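Local coordinates for long form salivary protein D7L1 (Culex quinquefasciatus, PDB 6V4C) that binds and sequesters adenine nucleotides, ADP and ATP most tightly, inhibits platelet aggregation and hemostasis, and enhances mosquito blood feeding on mammals, at residues Q157-Q160 and D161-A165; A164-C167 and N168-H172; L247-Q250 and L251-V255. All blocks are in the same frame, centred on the assembly; numbering follows the deposited sequence.

Followed from the N terminus, contact 1 begins on the last turn of helix 150-158, and a tight turn at 160-163 closes the short connection to helix 164-172. Contact 2 carries on directly and runs down that helix to its C-terminal end; it touches contact 1 where the side chains of Y159 and Y166 meet. Contact 3 comes much later, at the junction of helices 235-247 and 249-263. Contacts 1 and 2 overlap at A164 and A165, contact 3 follows in series, and none nests or crosses. Contacts 2 and 3 nevertheless meet in space, because H172 and E249 bind one zinc ion, which ties helix 164-172 to the start of helix 249-263.

Contact 1. Residues Q157-Q160 and D161-A165; sequences QFYQ and DGEAA
E163 folds its side chain back over the turn towards Q160 and the ring of Y159. Its CG sits between the backbone N and the carbonyl carbon (chi1 83°), usually a crowded position for a long side chain, but here it lays the extended chain alongside Q160, with CG of E163 3.4 Å from Q160 O. OE2 then takes the N-H of Q160 on its anti lone pair, with 2.8 Å between Q160 N and E163 OE2. The backbone answers in the opposite sense: E163 N donates to Q160 O at 3.1 Å in a nearly straight bond. This second bond closes a type II beta turn, whose third residue, G162, has the positive phi that glycine adopts easily. Against Y159 the carboxylate comes up at the ring edge, E163 CD lying in the ring plane 3.8 Å from Y159 CD1, and the two planes stand almost perpendicular (86°). The methyl group of A165 adds an apolar touch, its CB 4.0 Å from Y159 CE1. D161 directs its carboxylate to a salt bridge with R152. Two reciprocal bonds thus join Q160 and E163 just ahead of helix 164-172, and the acid, held by an amide N-H and set against the electropositive rim of a tyrosine ring, is probably ionised, with K179 as a long, weak ion partner.

Contact 2. Residues A164-C167 and N168-H172; sequences AAYC and NVRKH. With ZN (zinc ion), chain L.
A164 to C167 and N168 to H172 form one continuous alpha helix, in which the carbonyls of A164, A165, Y166 and C167 each accept the N-H four residues on. Of these bonds, that from K171 N to C167 O is the shortest at 2.8 Å and the most bent, at 140°. The side chains of the second half lean back on the same carbonyls. V169 has CG2 anti to its carbonyl carbon, which lays this methyl 3.4 Å from A165 O; a compact, apolar valine suits a place packed against F180 and H183 of helix 179-190. R170 turns CG towards Y166, reaching 4.5 Å from Y166 CE1, and bends at chi2 and chi3 (-67° and -42°), which carries the guanidinium group away to salt bridges with D290 and E260; a long, flexible cation suits a place between two acids on different helices. The Y166 hydroxyl is hydrogen-bonded to R152, while C167 is tied to C295 by a disulfide, pinning the C-terminal residue to this helix. At the helix end CG of K171 lies over one face of the H172 ring, 3.6 Å above its plane and offset toward the rim. H172 offers ND1 to the zinc ion at 2.1 Å, and E249 from helix 249-263 binds the same metal. The whole is a cross-linked helix of an all-helical, disulfide-bonded PBP/GOBP fold, whose last residue, H172, is a zinc ligand.

Contact 3. Residues L247-Q250 and L251-V255; sequences LGEQ and LFMKV. With ZN (zinc ion), chain L.
L247 and L251 meet across a sharp break between two helices: G248, with positive phi, ends helix 235-247 and is also the N-cap of helix 249-263, with 3.0 Å from F252 N to G248 O in the first bond it accepts. At these backbone angles a side chain would be jammed against the preceding carbonyl, so glycine fits. A water links L247 O and L251 N, donating to the first and accepting from the second. The leucine branches meet apart from it, CD2 of L247 lying 3.8 Å from CD2 of L251, while the other methyl of L247, CD1, approaches F252 CD1 at 4.3 Å. E249 and M253, one turn apart, cross obliquely, with 4.0 Å between their CG atoms. E249 is fully extended, CG anti to the backbone N (chi1 174°), and thereby carries its carboxylate out to the zinc ion: OE2 binds at 2.0 Å and OE1 more loosely at 2.7 Å. Y244 adds a weak hydrogen bond to OE2. F252 meets Y240 edge-to-face. A helix break at a glycine N-cap, with leucine and phenylalanine packing across it, is thus combined with an acidic first-turn residue that supplies one of the two zinc ligands of this chain, the other being H172.

Contact 1. Residues Q157-Q160 and D161-A165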
# COMPACT_ATOMS: atom_id res chain seq x y z
N GLN A 157 12.15 12.77 8.94
CA GLN A 157 12.93 13.43 7.90
C GLN A 157 12.87 14.94 8.01
O GLN A 157 13.80 15.63 7.57
CB GLN A 157 12.42 13.01 6.52
CG GLN A 157 12.42 11.52 6.26
CD GLN A 157 11.83 11.17 4.90
OE1 GLN A 157 12.10 11.84 3.91
NE2 GLN A 157 11.01 10.13 4.87
N PHE A 158 11.80 15.48 8.60
CA PHE A 158 11.56 16.91 8.59
C PHE A 158 11.50 17.56 9.97
O PHE A 158 11.68 18.78 10.05
CB PHE A 158 10.25 17.24 7.84
CG PHE A 158 10.17 16.59 6.49
CD1 PHE A 158 11.06 16.94 5.49
CD2 PHE A 158 9.20 15.64 6.22
CE1 PHE A 158 10.99 16.34 4.24
CE2 PHE A 158 9.12 15.05 4.97
CZ PHE A 158 10.01 15.40 3.98
N TYR A 159 11.28 16.80 11.03
CA TYR A 159 11.11 17.36 12.36
C TYR A 159 12.08 16.73 13.34
O TYR A 159 12.40 15.54 13.26
CB TYR A 159 9.69 17.14 12.89
CG TYR A 159 8.61 17.85 12.11
CD1 TYR A 159 8.41 19.21 12.26
CD2 TYR A 159 7.80 17.15 11.23
CE1 TYR A 159 7.42 19.87 11.55
CE2 TYR A 159 6.81 17.80 10.52
CZ TYR A 159 6.62 19.16 10.68
OH TYR A 159 5.64 19.80 9.97
N GLN A 160 12.55 17.55 14.28
CA GLN A 160 13.25 17.03 15.45
C GLN A 160 12.22 16.50 16.44
O GLN A 160 11.15 17.09 16.62
CB GLN A 160 14.07 18.13 16.12
CG GLN A 160 15.28 18.58 15.32
CD GLN A 160 16.30 19.29 16.19
OE1 GLN A 160 16.62 20.46 15.95
NE2 GLN A 160 16.81 18.60 17.20
N ASP A 161 12.55 15.38 17.08
CA ASP A 161 11.67 14.81 18.08
C ASP A 161 11.36 15.83 19.16
O ASP A 161 12.26 16.49 19.69
CB ASP A 161 12.34 13.58 18.71
CG ASP A 161 12.40 12.40 17.77
OD1 ASP A 161 11.99 12.55 16.60
OD2 ASP A 161 12.86 11.32 18.19
N GLY A 162 10.08 15.99 19.46
CA GLY A 162 9.64 16.86 20.53
C GLY A 162 9.55 18.33 20.20
O GLY A 162 9.16 19.11 21.07
N GLU A 163 9.89 18.74 18.98
CA GLU A 163 9.79 20.15 18.65
C GLU A 163 8.33 20.57 18.52
O GLU A 163 7.46 19.76 18.16
CB GLU A 163 10.59 20.49 17.38
CG GLU A 163 9.88 20.22 16.07
CD GLU A 163 10.63 20.82 14.88
OE1 GLU A 163 10.39 22.00 14.56
OE2 GLU A 163 11.46 20.11 14.29
N ALA A 164 8.07 21.84 18.81
CA ALA A 164 6.69 22.31 19.00
C ALA A 164 5.83 22.08 17.76
O ALA A 164 4.69 21.64 17.87
CB ALA A 164 6.69 23.78 19.41
N ALA A 165 6.37 22.38 16.58
CA ALA A 165 5.59 22.18 15.36
C ALA A 165 5.25 20.70 15.18
O ALA A 165 4.15 20.36 14.74
CB ALA A 165 6.35 22.71 14.15

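Contact 2. Residues A164-C167 and N168-H172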
# COMPACT_ATOMS: atom_id res chain seq x y z
N ALA A 164 8.07 21.84 18.81
CA ALA A 164 6.69 22.31 19.00
C ALA A 164 5.83 22.08 17.76
O ALA A 164 4.69 21.64 17.87
CB ALA A 164 6.69 23.78 19.41
N ALA A 165 6.37 22.38 16.58
CA ALA A 165 5.59 22.18 15.36
C ALA A 165 5.25 20.70 15.18
O ALA A 165 4.15 20.36 14.74
CB ALA A 165 6.35 22.71 14.15
N TYR A 166 6.19 19.82 15.52
CA TYR A 166 5.96 18.39 15.36
C TYR A 166 4.84 17.91 16.28
O TYR A 166 3.97 17.14 15.86
CB TYR A 166 7.26 17.63 15.66
CG TYR A 166 7.26 16.17 15.25
CD1 TYR A 166 6.29 15.66 14.39
CD2 TYR A 166 8.24 15.31 15.72
CE1 TYR A 166 6.29 14.33 14.02
CE2 TYR A 166 8.25 13.97 15.35
CZ TYR A 166 7.28 13.49 14.51
OH TYR A 166 7.30 12.16 14.15
N CYS A 167 4.84 18.35 17.53
CA CYS A 167 3.80 17.92 18.46
C CYS A 167 2.44 18.49 18.09
O CYS A 167 1.41 17.88 18.41
CB CYS A 167 4.19 18.25 19.90
SG CYS A 167 5.74 17.49 20.41
N ASN A 168 2.40 19.64 17.41
CA ASN A 168 1.14 20.12 16.87
C ASN A 168 0.61 19.20 15.78
O ASN A 168 -0.60 18.96 15.69
CB ASN A 168 1.29 21.55 16.35
CG ASN A 168 1.34 22.58 17.46
OD1 ASN A 168 0.90 22.32 18.58
ND2 ASN A 168 1.88 23.76 17.16
N VAL A 169 1.51 18.67 14.94
CA VAL A 169 1.10 17.69 13.93
C VAL A 169 0.51 16.45 14.61
O VAL A 169 -0.52 15.93 14.18
CB VAL A 169 2.29 17.32 13.02
CG1 VAL A 169 1.90 16.20 12.06
CG2 VAL A 169 2.77 18.54 12.26
N ARG A 170 1.17 15.98 15.67
CA ARG A 170 0.66 14.83 16.40
C ARG A 170 -0.69 15.13 17.04
O ARG A 170 -1.60 14.29 17.03
CB ARG A 170 1.67 14.42 17.48
CG ARG A 170 2.97 13.83 16.96
CD ARG A 170 2.72 12.49 16.30
NE ARG A 170 1.78 11.67 17.06
CZ ARG A 170 1.09 10.66 16.55
NH1 ARG A 170 1.24 10.33 15.28
NH2 ARG A 170 0.25 9.98 17.32
N LYS A 171 -0.84 16.34 17.59
CA LYS A 171 -2.01 16.67 18.40
C LYS A 171 -3.22 17.01 17.54
O LYS A 171 -4.34 16.57 17.84
CB LYS A 171 -1.66 17.84 19.32
CG LYS A 171 -2.63 18.09 20.46
CD LYS A 171 -2.06 19.13 21.42
CE LYS A 171 -2.91 19.29 22.66
NZ LYS A 171 -2.18 20.02 23.73
N HIS A 172 -3.03 17.77 16.47
CA HIS A 172 -4.14 18.27 15.67
C HIS A 172 -4.12 17.81 14.22
O HIS A 172 -5.04 18.15 13.47
CB HIS A 172 -4.18 19.80 15.73
CG HIS A 172 -4.04 20.36 17.11
ND1 HIS A 172 -5.06 20.32 18.04
CD2 HIS A 172 -3.00 20.97 17.72
CE1 HIS A 172 -4.65 20.88 19.17
NE2 HIS A 172 -3.40 21.28 19.00
ZN ZN L . -7.08 19.86 17.75

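Contact 3. Residues L247-Q250 and L251-V255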
# COMPACT_ATOMS: atom_id res chain seq x y z
N LEU A 247 -14.11 17.28 6.36
CA LEU A 247 -14.51 16.28 7.34
C LEU A 247 -14.52 16.82 8.77
O LEU A 247 -15.25 16.29 9.61
CB LEU A 247 -13.58 15.07 7.27
CG LEU A 247 -13.56 14.27 5.97
CD1 LEU A 247 -12.45 13.23 6.00
CD2 LEU A 247 -14.90 13.60 5.73
N GLY A 248 -13.75 17.87 9.05
CA GLY A 248 -13.57 18.32 10.42
C GLY A 248 -12.45 17.57 11.12
O GLY A 248 -12.15 16.44 10.76
N GLU A 249 -11.85 18.19 12.14
CA GLU A 249 -10.68 17.60 12.77
C GLU A 249 -10.99 16.24 13.38
O GLU A 249 -10.21 15.30 13.24
CB GLU A 249 -10.11 18.54 13.84
CG GLU A 249 -8.97 17.94 14.65
CD GLU A 249 -8.52 18.83 15.78
OE1 GLU A 249 -9.39 19.35 16.51
OE2 GLU A 249 -7.29 19.02 15.93
N GLN A 250 -12.13 16.12 14.07
CA GLN A 250 -12.42 14.90 14.82
C GLN A 250 -12.48 13.69 13.90
O GLN A 250 -11.82 12.67 14.14
CB GLN A 250 -13.72 15.07 15.60
CG GLN A 250 -13.58 14.84 17.09
CD GLN A 250 -12.53 15.75 17.74
OE1 GLN A 250 -11.77 15.31 18.60
NE2 GLN A 250 -12.50 17.01 17.33
N LEU A 251 -13.26 13.78 12.82
CA LEU A 251 -13.36 12.65 11.90
C LEU A 251 -12.05 12.44 11.14
O LEU A 251 -11.62 11.29 10.95
CB LEU A 251 -14.52 12.86 10.93
CG LEU A 251 -14.72 11.76 9.90
CD1 LEU A 251 -14.89 10.41 10.58
CD2 LEU A 251 -15.92 12.08 9.02
N PHE A 252 -11.42 13.53 10.71
CA PHE A 252 -10.17 13.42 9.96
C PHE A 252 -9.11 12.68 10.75
O PHE A 252 -8.44 11.77 10.23
CB PHE A 252 -9.68 14.82 9.56
CG PHE A 252 -8.49 14.82 8.65
CD1 PHE A 252 -8.66 14.81 7.27
CD2 PHE A 252 -7.20 14.84 9.15
CE1 PHE A 252 -7.57 14.82 6.42
CE2 PHE A 252 -6.11 14.84 8.31
CZ PHE A 252 -6.29 14.84 6.94
N MET A 253 -8.94 13.05 12.03
CA MET A 253 -7.92 12.40 12.85
C MET A 253 -8.29 10.96 13.18
O MET A 253 -7.40 10.10 13.29
CB MET A 253 -7.68 13.20 14.13
CG MET A 253 -7.01 14.52 13.88
SD MET A 253 -5.67 14.36 12.68
CE MET A 253 -4.49 13.37 13.61
N LYS A 254 -9.58 10.67 13.35
CA LYS A 254 -10.01 9.29 13.53
C LYS A 254 -9.60 8.44 12.33
O LYS A 254 -9.15 7.30 12.49
CB LYS A 254 -11.52 9.25 13.74
CG LYS A 254 -12.08 7.86 13.98
CD LYS A 254 -13.60 7.90 14.09
CE LYS A 254 -14.18 6.50 14.25
NZ LYS A 254 -15.67 6.54 14.37
N VAL A 255 -9.76 8.98 11.12
CA VAL A 255 -9.33 8.26 9.92
C VAL A 255 -7.81 8.12 9.90
O VAL A 255 -7.28 7.03 9.68
CB VAL A 255 -9.84 8.98 8.65
CG1 VAL A 255 -9.17 8.40 7.41
CG2 VAL A 255 -11.35 8.88 8.55
ZN ZN L . -7.08 19.86 17.75
O HOH W 1 -15.14 16.03 12.46